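Long-range contacts in programmed cell death 6-interacting protein (Homo sapiens, PDB 2OEX), which sorts cargo into intralumenal vesicles of multivesicular bodies and acts in endocytosis, membrane repair, cytokinesis and apoptosis, and is represented here by its V domain: residues 14-19 and 227-232; 125-130 and 345-350; 181-186 and 299-304; 189-194 and 286-291. All coordinates share one frame; numbering follows the deposited sequence.

How the contacts relate
All four contacts tie together parts of the largely helical V domain, and none is wholly buried. Contacts 1 and 2 lie toward the far ends of the two arms, with centres about 36 Å apart. Contact 1 is partly buried and apolar, a selenomethionine over a tyrosine face, whereas contact 2, also partly buried, is polar and built on stacked guanidinium groups. Contacts 3 and 4 sit at the other end of the chain, where the arms meet, their centres about 16 Å apart. Contact 3 is aliphatic packing on helix 293-349, which contact 2 also uses. Contact 4 is a surface meeting of two loops, joined to contact 3 by the Lys-289 to Glu-299 salt bridge.

Contact 1: residues 14-19 and 227-232; sequences QSLAAY and FDMTSK
Tyr-19 and Met-229, modelled as selenomethionine, form a Met-aromatic contact in one helical-bundle arm of the V domain, where helix 12-48 passes the start of helix 229-240. The selenium atom SE of Met-229 lies over the ring face of Tyr-19, 4.2 Å from the centroid. A CH-pi contact accompanies it: Met-229 CG stands 3.6 Å from the same centroid, almost on the ring normal. Met-229 CB extends the cover toward the hydroxyl end, 3.6 Å from Tyr-19 CE2. With its CG anti to the backbone N (chi1 177°) and a bend at chi2, Met-229 lays CB, CG and SE across one face, so the aliphatic part and the heavy atom share the ring.

Van der Waals contacts continue beside this pair. Leu-16 CD2 comes 4.3 Å from Met-229 CG, and the other branch, CD1, meets Thr-230 OG1, Leu-16 and Thr-230 crossing at about a right angle. Tyr-19 OH approaches the edge of the Phe-227 ring near CD2. Phe-233 of helix 229-240 also packs on Leu-16 and Tyr-19, and Ser-249 of helix 245-286 touches Tyr-19.

The polar part stays within residues 227-232. Asp-228 is the N-cap of the helix, accepting a weak bond from Ser-231 N at OD1, while Ser-231 OG donates to Asp-228 OD2 over 2.7 Å, from above the carboxylate plane.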
loop_
_atom_site.group_PDB
_atom_site.type_symbol
_atom_site.label_atom_id
_atom_site.label_comp_id
_atom_site.label_asym_id
_atom_site.label_seq_id
_atom_site.Cartn_x
_atom_site.Cartn_y
_atom_site.Cartn_z
ATOM N N GLN A 14 35.855 9.904 -8.474
ATOM C CA GLN A 14 34.987 9.650 -7.323
ATOM C C GLN A 14 34.105 10.842 -6.985
ATOM O O GLN A 14 32.909 10.698 -6.692
ATOM C CB GLN A 14 35.874 9.292 -6.119
ATOM C CG GLN A 14 35.201 9.199 -4.747
ATOM C CD GLN A 14 36.178 8.727 -3.663
ATOM O OE1 GLN A 14 35.941 7.712 -2.986
ATOM N NE2 GLN A 14 37.295 9.457 -3.503
ATOM N N SER A 15 34.711 12.020 -7.013
ATOM C CA SER A 15 34.024 13.258 -6.693
ATOM C C SER A 15 32.965 13.621 -7.747
ATOM O O SER A 15 31.997 14.322 -7.448
ATOM C CB SER A 15 35.046 14.386 -6.509
ATOM O OG SER A 15 35.973 14.067 -5.474
ATOM N N LEU A 16 33.149 13.142 -8.974
ATOM C CA LEU A 16 32.179 13.398 -10.033
ATOM C C LEU A 16 31.017 12.453 -9.921
ATOM O O LEU A 16 29.867 12.861 -10.057
ATOM C CB LEU A 16 32.811 13.278 -11.416
ATOM C CG LEU A 16 33.645 14.482 -11.827
ATOM C CD1 LEU A 16 34.309 14.224 -13.176
ATOM C CD2 LEU A 16 32.782 15.738 -11.858
ATOM N N ALA A 17 31.332 11.188 -9.677
ATOM C CA ALA A 17 30.332 10.186 -9.362
ATOM C C ALA A 17 29.391 10.713 -8.270
ATOM O O ALA A 17 28.169 10.636 -8.418
ATOM C CB ALA A 17 31.000 8.882 -8.937
ATOM N N ALA A 18 29.979 11.284 -7.214
ATOM C CA ALA A 18 29.257 11.850 -6.081
ATOM C C ALA A 18 28.318 12.996 -6.474
ATOM O O ALA A 18 27.123 12.985 -6.136
ATOM C CB ALA A 18 30.240 12.305 -5.020
ATOM N N TYR A 19 28.858 13.973 -7.188
ATOM C CA TYR A 19 28.088 15.093 -7.669
ATOM C C TYR A 19 26.910 14.625 -8.494
ATOM O O TYR A 19 25.790 15.120 -8.307
ATOM C CB TYR A 19 28.944 16.022 -8.531
ATOM C CG TYR A 19 28.122 17.018 -9.315
ATOM C CD1 TYR A 19 27.692 18.214 -8.732
ATOM C CD2 TYR A 19 27.752 16.759 -10.633
ATOM C CE1 TYR A 19 26.921 19.130 -9.454
ATOM C CE2 TYR A 19 26.992 17.664 -11.353
ATOM C CZ TYR A 19 26.580 18.842 -10.765
ATOM O OH TYR A 19 25.827 19.735 -11.491
ATOM N N PHE A 227 24.868 20.954 -17.065
ATOM C CA PHE A 227 25.935 21.838 -16.626
ATOM C C PHE A 227 27.262 21.089 -16.519
ATOM O O PHE A 227 27.299 19.931 -16.100
ATOM C CB PHE A 227 25.579 22.521 -15.296
ATOM C CG PHE A 227 26.705 23.332 -14.712
ATOM C CD1 PHE A 227 27.214 24.436 -15.390
ATOM C CD2 PHE A 227 27.269 22.981 -13.491
ATOM C CE1 PHE A 227 28.265 25.182 -14.853
ATOM C CE2 PHE A 227 28.320 23.720 -12.949
ATOM C CZ PHE A 227 28.820 24.820 -13.629
ATOM N N ASP A 228 28.336 21.784 -16.902
ATOM C CA ASP A 228 29.691 21.256 -16.954
ATOM C C ASP A 228 30.390 21.356 -15.604
ATOM O O ASP A 228 31.159 22.290 -15.362
ATOM C CB ASP A 228 30.489 22.028 -18.010
ATOM C CG ASP A 228 31.915 21.527 -18.160
ATOM O OD1 ASP A 228 32.276 20.518 -17.514
ATOM O OD2 ASP A 228 32.688 22.148 -18.922
HETATM N N MSE A 229 30.154 20.369 -14.742
HETATM C CA MSE A 229 30.735 20.368 -13.403
HETATM C C MSE A 229 32.211 19.993 -13.356
HETATM O O MSE A 229 32.931 20.410 -12.464
HETATM C CB MSE A 229 29.937 19.473 -12.461
HETATM C CG MSE A 229 30.539 19.380 -11.066
HETATM SE SE MSE A 229 30.249 20.931 -9.904
HETATM C CE MSE A 229 30.162 22.370 -11.179
ATOM N N THR A 230 32.643 19.195 -14.321
ATOM C CA THR A 230 34.018 18.712 -14.389
ATOM C C THR A 230 35.015 19.875 -14.410
ATOM O O THR A 230 36.000 19.858 -13.666
ATOM C CB THR A 230 34.212 17.751 -15.601
ATOM O OG1 THR A 230 33.287 16.667 -15.490
ATOM C CG2 THR A 230 35.600 17.181 -15.661
ATOM N N SER A 231 34.735 20.886 -15.226
ATOM C CA SER A 231 35.563 22.085 -15.272
ATOM C C SER A 231 35.654 22.835 -13.927
ATOM O O SER A 231 36.703 23.386 -13.603
ATOM C CB SER A 231 35.083 23.033 -16.381
ATOM O OG SER A 231 35.084 22.402 -17.662
ATOM N N LYS A 232 34.589 22.855 -13.133
ATOM C CA LYS A 232 34.684 23.525 -11.837
ATOM C C LYS A 232 35.465 22.717 -10.806
ATOM O O LYS A 232 36.230 23.286 -10.030
ATOM C CB LYS A 232 33.313 23.923 -11.291
ATOM C CG LYS A 232 32.416 24.644 -12.315
ATOM C CD LYS A 232 32.872 26.068 -12.667
ATOM C CE LYS A 232 31.947 26.745 -13.720
ATOM N NZ LYS A 232 31.866 25.982 -15.014
#

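Contact 2: residues 125-130 and 345-350; sequences WQRTPS and FARKTE
Arg-127 is extended from CG to NE, its CG anti to the backbone N (chi1 -157°), whereas Arg-347 reaches out from the opposite direction with a bend at chi2 (76°); together these torsions lay the two guanidinium groups on each other. Their centres are 3.5 Å apart and the planes differ by 28°. Both groups are cationic, but acceptors at their edges probably offset the like charge. Arg-347 grips Thr-128 O end-on, with NH1 at 2.9 Å and NH2 at 3.0 Å from that one oxygen, which lies in the guanidinium plane. Arg-127 NH2 makes a weak bond to Arg-347 O and a weak, salt-bridged one to Glu-350 OE1 at 3.2 Å, the carboxylate standing steeply to the guanidinium plane.

The contact lies at the far end of one arm of the V domain and joins the loop before helix 130-133 to the C-terminal part of helix 293-349. Helix 78-120 backs it: Asp-114 forms a salt bridge with Arg-347 NH2 and accepts from Ser-130 N. Ser-130 OG covers the Arg-347 face opposite Arg-127, but its hydrogen bond goes to Glu-110. Thr-128 and Ser-130, phosphorylated in another structure of this protein, are unmodified here.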
loop_
_atom_site.group_PDB
_atom_site.type_symbol
_atom_site.label_atom_id
_atom_site.label_comp_id
_atom_site.label_asym_id
_atom_site.label_seq_id
_atom_site.Cartn_x
_atom_site.Cartn_y
_atom_site.Cartn_z
ATOM N N TRP A 125 49.818 -21.238 -3.202
ATOM C CA TRP A 125 49.627 -20.201 -2.183
ATOM C C TRP A 125 50.293 -18.878 -2.536
ATOM O O TRP A 125 49.855 -17.825 -2.070
ATOM C CB TRP A 125 50.088 -20.673 -0.801
ATOM C CG TRP A 125 51.545 -21.031 -0.684
ATOM C CD1 TRP A 125 52.084 -22.283 -0.753
ATOM C CD2 TRP A 125 52.641 -20.133 -0.459
ATOM N NE1 TRP A 125 53.447 -22.222 -0.594
ATOM C CE2 TRP A 125 53.818 -20.916 -0.412
ATOM C CE3 TRP A 125 52.747 -18.744 -0.302
ATOM C CZ2 TRP A 125 55.091 -20.357 -0.211
ATOM C CZ3 TRP A 125 54.021 -18.185 -0.105
ATOM C CH2 TRP A 125 55.171 -18.997 -0.063
ATOM N N GLN A 126 51.343 -18.934 -3.353
ATOM C CA GLN A 126 52.041 -17.728 -3.810
ATOM C C GLN A 126 51.166 -16.845 -4.681
ATOM O O GLN A 126 51.354 -15.636 -4.732
ATOM C CB GLN A 126 53.343 -18.096 -4.528
ATOM C CG GLN A 126 54.515 -18.173 -3.565
ATOM C CD GLN A 126 55.683 -18.997 -4.074
ATOM O OE1 GLN A 126 55.501 -20.074 -4.646
ATOM N NE2 GLN A 126 56.901 -18.499 -3.847
ATOM N N ARG A 127 50.198 -17.453 -5.352
ATOM C CA ARG A 127 49.269 -16.716 -6.186
ATOM C C ARG A 127 47.963 -16.470 -5.437
ATOM O O ARG A 127 47.440 -17.379 -4.782
ATOM C CB ARG A 127 49.001 -17.474 -7.478
ATOM C CG ARG A 127 48.513 -16.589 -8.601
ATOM C CD ARG A 127 48.048 -17.410 -9.778
ATOM N NE ARG A 127 47.765 -16.568 -10.935
ATOM C CZ ARG A 127 47.003 -16.928 -11.968
ATOM N NH1 ARG A 127 46.425 -18.123 -11.998
ATOM N NH2 ARG A 127 46.806 -16.081 -12.966
ATOM N N THR A 128 47.457 -15.237 -5.541
ATOM C CA THR A 128 46.161 -14.824 -4.973
ATOM C C THR A 128 45.022 -15.601 -5.636
ATOM O O THR A 128 45.037 -15.789 -6.838
ATOM C CB THR A 128 45.955 -13.310 -5.186
ATOM O OG1 THR A 128 47.148 -12.622 -4.797
ATOM C CG2 THR A 128 44.769 -12.763 -4.401
ATOM N N PRO A 129 44.030 -16.052 -4.853
ATOM C CA PRO A 129 43.027 -16.908 -5.460
ATOM C C PRO A 129 41.974 -16.103 -6.200
ATOM O O PRO A 129 41.679 -14.968 -5.819
ATOM C CB PRO A 129 42.394 -17.625 -4.267
ATOM C CG PRO A 129 42.904 -16.926 -3.027
ATOM C CD PRO A 129 43.758 -15.793 -3.427
ATOM N N SER A 130 41.419 -16.693 -7.260
ATOM C CA SER A 130 40.354 -16.080 -8.034
ATOM C C SER A 130 39.221 -15.582 -7.127
ATOM O O SER A 130 38.620 -14.525 -7.374
ATOM C CB SER A 130 39.805 -17.097 -9.020
ATOM O OG SER A 130 40.814 -17.572 -9.879
ATOM N N PHE A 345 39.072 -14.262 -18.523
ATOM C CA PHE A 345 39.969 -14.636 -19.608
ATOM C C PHE A 345 41.412 -14.242 -19.325
ATOM O O PHE A 345 42.325 -15.015 -19.618
ATOM C CB PHE A 345 39.493 -14.018 -20.924
ATOM C CG PHE A 345 40.212 -14.528 -22.134
ATOM C CD1 PHE A 345 39.804 -15.703 -22.755
ATOM C CD2 PHE A 345 41.281 -13.816 -22.677
ATOM C CE1 PHE A 345 40.470 -16.183 -23.920
ATOM C CE2 PHE A 345 41.962 -14.278 -23.822
ATOM C CZ PHE A 345 41.552 -15.464 -24.450
ATOM N N ALA A 346 41.613 -13.052 -18.759
ATOM C CA ALA A 346 42.948 -12.595 -18.358
ATOM C C ALA A 346 43.492 -13.468 -17.232
ATOM O O ALA A 346 44.649 -13.919 -17.291
ATOM C CB ALA A 346 42.921 -11.147 -17.935
ATOM N N ARG A 347 42.660 -13.710 -16.214
ATOM C CA ARG A 347 43.012 -14.625 -15.136
ATOM C C ARG A 347 43.509 -15.944 -15.711
ATOM O O ARG A 347 44.628 -16.376 -15.435
ATOM C CB ARG A 347 41.815 -14.899 -14.234
ATOM C CG ARG A 347 42.083 -15.971 -13.185
ATOM C CD ARG A 347 42.945 -15.416 -12.053
ATOM N NE ARG A 347 43.525 -16.469 -11.226
ATOM C CZ ARG A 347 44.135 -16.275 -10.060
ATOM N NH1 ARG A 347 44.247 -15.058 -9.552
ATOM N NH2 ARG A 347 44.627 -17.312 -9.394
ATOM N N LYS A 348 42.660 -16.552 -16.533
ATOM C CA LYS A 348 42.844 -17.898 -17.035
ATOM C C LYS A 348 44.105 -18.023 -17.891
ATOM O O LYS A 348 44.599 -19.130 -18.126
ATOM C CB LYS A 348 41.607 -18.300 -17.847
ATOM C CG LYS A 348 41.419 -19.790 -18.011
ATOM C CD LYS A 348 40.676 -20.135 -19.312
ATOM C CE LYS A 348 41.166 -21.493 -19.903
ATOM N NZ LYS A 348 41.049 -21.573 -21.400
ATOM N N THR A 349 44.639 -16.880 -18.313
ATOM C CA THR A 349 45.541 -16.817 -19.464
ATOM C C THR A 349 46.916 -16.209 -19.162
ATOM O O THR A 349 47.874 -16.436 -19.905
ATOM C CB THR A 349 44.814 -16.123 -20.665
ATOM O OG1 THR A 349 44.047 -17.101 -21.385
ATOM C CG2 THR A 349 45.770 -15.413 -21.624
ATOM N N GLU A 350 47.043 -15.467 -18.070
ATOM C CA GLU A 350 48.366 -14.960 -17.716
ATOM C C GLU A 350 49.279 -16.119 -17.323
ATOM O O GLU A 350 50.033 -16.626 -18.161
ATOM C CB GLU A 350 48.304 -13.874 -16.639
ATOM C CG GLU A 350 47.746 -14.303 -15.292
ATOM C CD GLU A 350 47.903 -13.219 -14.241
ATOM O OE1 GLU A 350 46.947 -12.969 -13.489
ATOM O OE2 GLU A 350 48.982 -12.598 -14.176
#

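Contact 3: residues 181-186 and 299-304; sequences AAIPSA and EEVLKN
The flat group that meets residues 299-304 is the peptide just ahead of Ile-183, whose edge oxygen, Ala-182 O, lies 4.0 Å from Val-301 CG1. Next to it the puckered pyrrolidine of Pro-184, the one side-chain ring in the contact, touches Val-301 through a single corner, CD, 4.0 Å from Val-301 CG2. No aromatic ring or carboxylate crosses between the segments, and the rest is branched aliphatic packing.

Val-301 is the side chain around which the others gather. Its two methyls divide the work: CG1, anti to the backbone N (chi1 164°), faces Ile-183, and CG2 faces the proline. Ile-183 CG2 in turn lies in the gap between two helix residues, 3.9 Å from Val-301 CG1 and 3.7 Å from Leu-302 CD2. Toward Leu-302 the isoleucine runs at about a right angle, presenting this methyl to one branch of the leucine, while toward Val-301 it slants, and its CD1 adds a second approach to CG1. No hydrogen bond joins the two segments, which meet through van der Waals contact.

Beside this apolar patch Pro-184 O accepts from Arg-298 NH1, one turn back on the helix; Asn-49 and Pro-63 also pack on Leu-302. This is the packing of a loop onto the flank of a long helix: residues 181-186, leaving helix 176-182, pack against the side of helix 293-349 in the V domain, near where its two arms are joined.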
loop_
_atom_site.group_PDB
_atom_site.type_symbol
_atom_site.label_atom_id
_atom_site.label_comp_id
_atom_site.label_asym_id
_atom_site.label_seq_id
_atom_site.Cartn_x
_atom_site.Cartn_y
_atom_site.Cartn_z
ATOM N N ALA A 181 -25.691 3.902 -21.636
ATOM C CA ALA A 181 -26.690 2.953 -21.131
ATOM C C ALA A 181 -26.234 2.266 -19.860
ATOM O O ALA A 181 -27.015 1.577 -19.232
ATOM C CB ALA A 181 -27.120 1.919 -22.197
ATOM N N ALA A 182 -24.986 2.460 -19.459
ATOM C CA ALA A 182 -24.519 1.876 -18.209
ATOM C C ALA A 182 -24.426 2.868 -17.043
ATOM O O ALA A 182 -24.222 2.439 -15.897
ATOM C CB ALA A 182 -23.206 1.157 -18.415
ATOM N N ILE A 183 -24.563 4.168 -17.311
ATOM C CA ILE A 183 -24.671 5.160 -16.232
ATOM C C ILE A 183 -26.131 5.390 -15.881
ATOM O O ILE A 183 -26.859 6.061 -16.648
ATOM C CB ILE A 183 -24.112 6.567 -16.561
ATOM C CG1 ILE A 183 -23.077 6.579 -17.696
ATOM C CG2 ILE A 183 -23.641 7.236 -15.267
ATOM C CD1 ILE A 183 -21.867 5.820 -17.423
ATOM N N PRO A 184 -26.571 4.854 -14.724
ATOM C CA PRO A 184 -27.964 5.034 -14.323
ATOM C C PRO A 184 -28.372 6.477 -14.510
ATOM O O PRO A 184 -27.579 7.392 -14.223
ATOM C CB PRO A 184 -27.953 4.663 -12.838
ATOM C CG PRO A 184 -26.886 3.626 -12.749
ATOM C CD PRO A 184 -25.822 4.056 -13.734
ATOM N N SER A 185 -29.585 6.676 -15.023
ATOM C CA SER A 185 -30.119 8.021 -15.187
ATOM C C SER A 185 -30.774 8.423 -13.874
ATOM O O SER A 185 -31.175 7.565 -13.083
ATOM C CB SER A 185 -31.086 8.116 -16.372
ATOM O OG SER A 185 -32.225 7.301 -16.194
ATOM N N ALA A 186 -30.848 9.724 -13.629
ATOM C CA ALA A 186 -31.430 10.214 -12.403
ATOM C C ALA A 186 -31.980 11.598 -12.617
ATOM O O ALA A 186 -31.932 12.126 -13.721
ATOM C CB ALA A 186 -30.386 10.220 -11.273
ATOM N N GLU A 299 -24.080 8.444 -9.135
ATOM C CA GLU A 299 -22.872 9.066 -8.606
ATOM C C GLU A 299 -21.750 8.054 -8.453
ATOM O O GLU A 299 -20.640 8.317 -8.886
ATOM C CB GLU A 299 -23.131 9.798 -7.286
ATOM C CG GLU A 299 -21.907 10.569 -6.771
ATOM C CD GLU A 299 -22.246 11.759 -5.875
ATOM O OE1 GLU A 299 -22.279 12.912 -6.386
ATOM O OE2 GLU A 299 -22.469 11.548 -4.664
ATOM N N GLU A 300 -22.042 6.896 -7.863
ATOM C CA GLU A 300 -21.053 5.828 -7.719
ATOM C C GLU A 300 -20.428 5.475 -9.045
ATOM O O GLU A 300 -19.201 5.363 -9.156
ATOM C CB GLU A 300 -21.691 4.562 -7.162
ATOM C CG GLU A 300 -21.798 4.492 -5.653
ATOM C CD GLU A 300 -22.718 3.361 -5.183
ATOM O OE1 GLU A 300 -23.324 2.642 -6.037
ATOM O OE2 GLU A 300 -22.839 3.199 -3.943
ATOM N N VAL A 301 -21.272 5.285 -10.048
ATOM C CA VAL A 301 -20.798 4.880 -11.356
ATOM C C VAL A 301 -19.959 5.967 -12.004
ATOM O O VAL A 301 -18.935 5.674 -12.612
ATOM C CB VAL A 301 -21.934 4.425 -12.292
ATOM C CG1 VAL A 301 -21.454 4.398 -13.721
ATOM C CG2 VAL A 301 -22.426 3.045 -11.872
ATOM N N LEU A 302 -20.366 7.220 -11.861
ATOM C CA LEU A 302 -19.571 8.285 -12.446
ATOM C C LEU A 302 -18.193 8.384 -11.759
ATOM O O LEU A 302 -17.189 8.631 -12.425
ATOM C CB LEU A 302 -20.312 9.622 -12.410
ATOM C CG LEU A 302 -21.521 9.799 -13.323
ATOM C CD1 LEU A 302 -22.375 10.999 -12.852
ATOM C CD2 LEU A 302 -21.119 9.942 -14.801
ATOM N N LYS A 303 -18.158 8.170 -10.444
ATOM C CA LYS A 303 -16.910 8.243 -9.697
ATOM C C LYS A 303 -15.998 7.106 -10.140
ATOM O O LYS A 303 -14.846 7.369 -10.509
ATOM C CB LYS A 303 -17.146 8.243 -8.181
ATOM C CG LYS A 303 -17.871 9.496 -7.678
ATOM C CD LYS A 303 -17.783 9.668 -6.164
ATOM C CE LYS A 303 -18.874 8.902 -5.418
ATOM N NZ LYS A 303 -18.711 8.942 -3.922
ATOM N N ASN A 304 -16.521 5.870 -10.151
ATOM C CA ASN A 304 -15.801 4.732 -10.703
ATOM C C ASN A 304 -15.163 5.052 -12.047
ATOM O O ASN A 304 -14.029 4.635 -12.317
ATOM C CB ASN A 304 -16.725 3.533 -10.900
ATOM C CG ASN A 304 -17.186 2.911 -9.589
ATOM O OD1 ASN A 304 -16.497 3.001 -8.571
ATOM N ND2 ASN A 304 -18.354 2.259 -9.617
#

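Contact 4: residues 189-194 and 286-291; sequences AKTMQG and SKMKQS
Met-288, modelled as selenomethionine, points its side chain at the backbone of Met-192 and the side chain of Thr-191. Its CG sits between the backbone N and the carbonyl carbon (chi1 76°), and a bend at chi3 follows, so that SE rather than the terminal methyl makes the approach. SE lies 3.5 Å from Met-192 N and 4.0 Å from Met-192 CB. Thr-191 crosses Met-288 at about a right angle, offering its methyl CG2 at 4.1 Å from SE. Met-192, the other selenomethionine, does not reciprocate: beyond CB its chain leads away from residues 286-291.

Nearer the start of the segment, Ala-189 meets both Met-288 and Gln-290: CB faces the Met-288 carbonyl oxygen, and the Gln-290 chain, bent at chi2 (-57°), brings NE2 to 3.5 Å from Ala-189 CA. None of these approaches is a hydrogen bond, and the two segments are held by van der Waals contact. Lys-289, although close in backbone, sends its side chain elsewhere, to a salt bridge with Glu-299.

A type I beta turn from Ser-286 to Lys-289 lies in the link between helices 245-286 and 293-349, while residues 189-194 lead into helix 196-224. Val-197 of that helix packs on Met-288 and Val-198 on Met-192, Ala-295 of helix 293-349 touches Gln-290, and Gln-64 of the second subunit packs on Ser-291.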
loop_
_atom_site.group_PDB
_atom_site.type_symbol
_atom_site.label_atom_id
_atom_site.label_comp_id
_atom_site.label_asym_id
_atom_site.label_seq_id
_atom_site.Cartn_x
_atom_site.Cartn_y
_atom_site.Cartn_z
ATOM N N ALA A 189 -29.664 17.773 -10.580
ATOM C CA ALA A 189 -29.680 18.943 -9.710
ATOM C C ALA A 189 -30.107 20.086 -10.627
ATOM O O ALA A 189 -29.367 20.460 -11.546
ATOM C CB ALA A 189 -28.295 19.208 -9.131
ATOM N N LYS A 190 -31.312 20.610 -10.404
ATOM C CA LYS A 190 -31.909 21.589 -11.321
ATOM C C LYS A 190 -31.336 22.995 -11.159
ATOM O O LYS A 190 -31.281 23.766 -12.122
ATOM C CB LYS A 190 -33.425 21.626 -11.155
ATOM C CG LYS A 190 -34.175 20.486 -11.834
ATOM C CD LYS A 190 -35.688 20.750 -11.773
ATOM C CE LYS A 190 -36.491 19.620 -12.400
ATOM N NZ LYS A 190 -37.925 19.683 -12.014
ATOM N N THR A 191 -30.903 23.307 -9.940
ATOM C CA THR A 191 -30.460 24.648 -9.573
ATOM C C THR A 191 -29.092 25.009 -10.169
ATOM O O THR A 191 -28.953 26.028 -10.839
ATOM C CB THR A 191 -30.460 24.822 -8.038
ATOM O OG1 THR A 191 -31.793 24.647 -7.544
ATOM C CG2 THR A 191 -29.967 26.211 -7.644
HETATM N N MSE A 192 -28.094 24.166 -9.917
HETATM C CA MSE A 192 -26.735 24.332 -10.444
HETATM C C MSE A 192 -26.616 25.159 -11.740
HETATM O O MSE A 192 -25.866 26.127 -11.791
HETATM C CB MSE A 192 -26.109 22.944 -10.606
HETATM C CG MSE A 192 -25.268 22.739 -11.847
HETATM SE SE MSE A 192 -24.997 20.849 -12.149
HETATM C CE MSE A 192 -24.975 20.838 -14.104
ATOM N N GLN A 193 -27.375 24.771 -12.761
ATOM C CA GLN A 193 -27.346 25.366 -14.111
ATOM C C GLN A 193 -27.143 26.887 -14.162
ATOM O O GLN A 193 -28.111 27.662 -14.128
ATOM C CB GLN A 193 -28.615 24.959 -14.867
ATOM C CG GLN A 193 -28.650 23.467 -15.209
ATOM C CD GLN A 193 -30.015 22.813 -14.984
ATOM O OE1 GLN A 193 -30.094 21.685 -14.488
ATOM N NE2 GLN A 193 -31.089 23.513 -15.348
ATOM N N GLY A 194 -25.873 27.291 -14.243
ATOM C CA GLY A 194 -25.488 28.701 -14.276
ATOM C C GLY A 194 -25.662 29.444 -12.958
ATOM O O GLY A 194 -26.267 30.527 -12.928
ATOM N N SER A 286 -23.029 20.885 -2.583
ATOM C CA SER A 286 -23.727 19.702 -2.073
ATOM C C SER A 286 -25.171 19.977 -1.655
ATOM O O SER A 286 -25.997 19.068 -1.667
ATOM C CB SER A 286 -22.977 19.086 -0.896
ATOM O OG SER A 286 -21.949 18.235 -1.361
ATOM N N LYS A 287 -25.459 21.229 -1.293
ATOM C CA LYS A 287 -26.777 21.645 -0.816
ATOM C C LYS A 287 -27.881 21.504 -1.863
ATOM O O LYS A 287 -29.054 21.422 -1.517
ATOM C CB LYS A 287 -26.743 23.096 -0.332
ATOM C CG LYS A 287 -26.137 23.320 1.045
ATOM C CD LYS A 287 -25.975 24.808 1.304
ATOM C CE LYS A 287 -25.253 25.101 2.609
ATOM N NZ LYS A 287 -25.550 26.493 3.056
HETATM N N MSE A 288 -27.511 21.480 -3.138
HETATM C CA MSE A 288 -28.499 21.414 -4.208
HETATM C C MSE A 288 -28.449 20.104 -4.991
HETATM O O MSE A 288 -28.925 20.044 -6.126
HETATM C CB MSE A 288 -28.333 22.599 -5.162
HETATM C CG MSE A 288 -27.155 22.472 -6.107
HETATM SE SE MSE A 288 -26.552 24.192 -6.780
HETATM C CE MSE A 288 -26.092 25.099 -5.107
ATOM N N LYS A 289 -27.887 19.057 -4.399
ATOM C CA LYS A 289 -27.786 17.787 -5.104
ATOM C C LYS A 289 -28.769 16.743 -4.576
ATOM O O LYS A 289 -29.184 16.786 -3.423
ATOM C CB LYS A 289 -26.332 17.275 -5.145
ATOM C CG LYS A 289 -25.897 16.378 -3.999
ATOM C CD LYS A 289 -24.444 15.972 -4.171
ATOM C CE LYS A 289 -24.078 14.815 -3.232
ATOM N NZ LYS A 289 -22.921 14.012 -3.765
ATOM N N GLN A 290 -29.129 15.802 -5.441
ATOM C CA GLN A 290 -30.161 14.825 -5.145
ATOM C C GLN A 290 -29.683 13.690 -4.248
ATOM O O GLN A 290 -28.539 13.231 -4.348
ATOM C CB GLN A 290 -30.699 14.244 -6.450
ATOM C CG GLN A 290 -31.089 15.280 -7.496
ATOM C CD GLN A 290 -32.137 16.284 -7.005
ATOM O OE1 GLN A 290 -32.974 15.977 -6.144
ATOM N NE2 GLN A 290 -32.095 17.491 -7.569
ATOM N N SER A 291 -30.567 13.235 -3.368
ATOM C CA SER A 291 -30.306 12.007 -2.641
ATOM C C SER A 291 -31.351 10.932 -2.941
ATOM O O SER A 291 -31.597 10.053 -2.108
ATOM C CB SER A 291 -30.201 12.262 -1.139
ATOM O OG SER A 291 -29.809 11.071 -0.477
#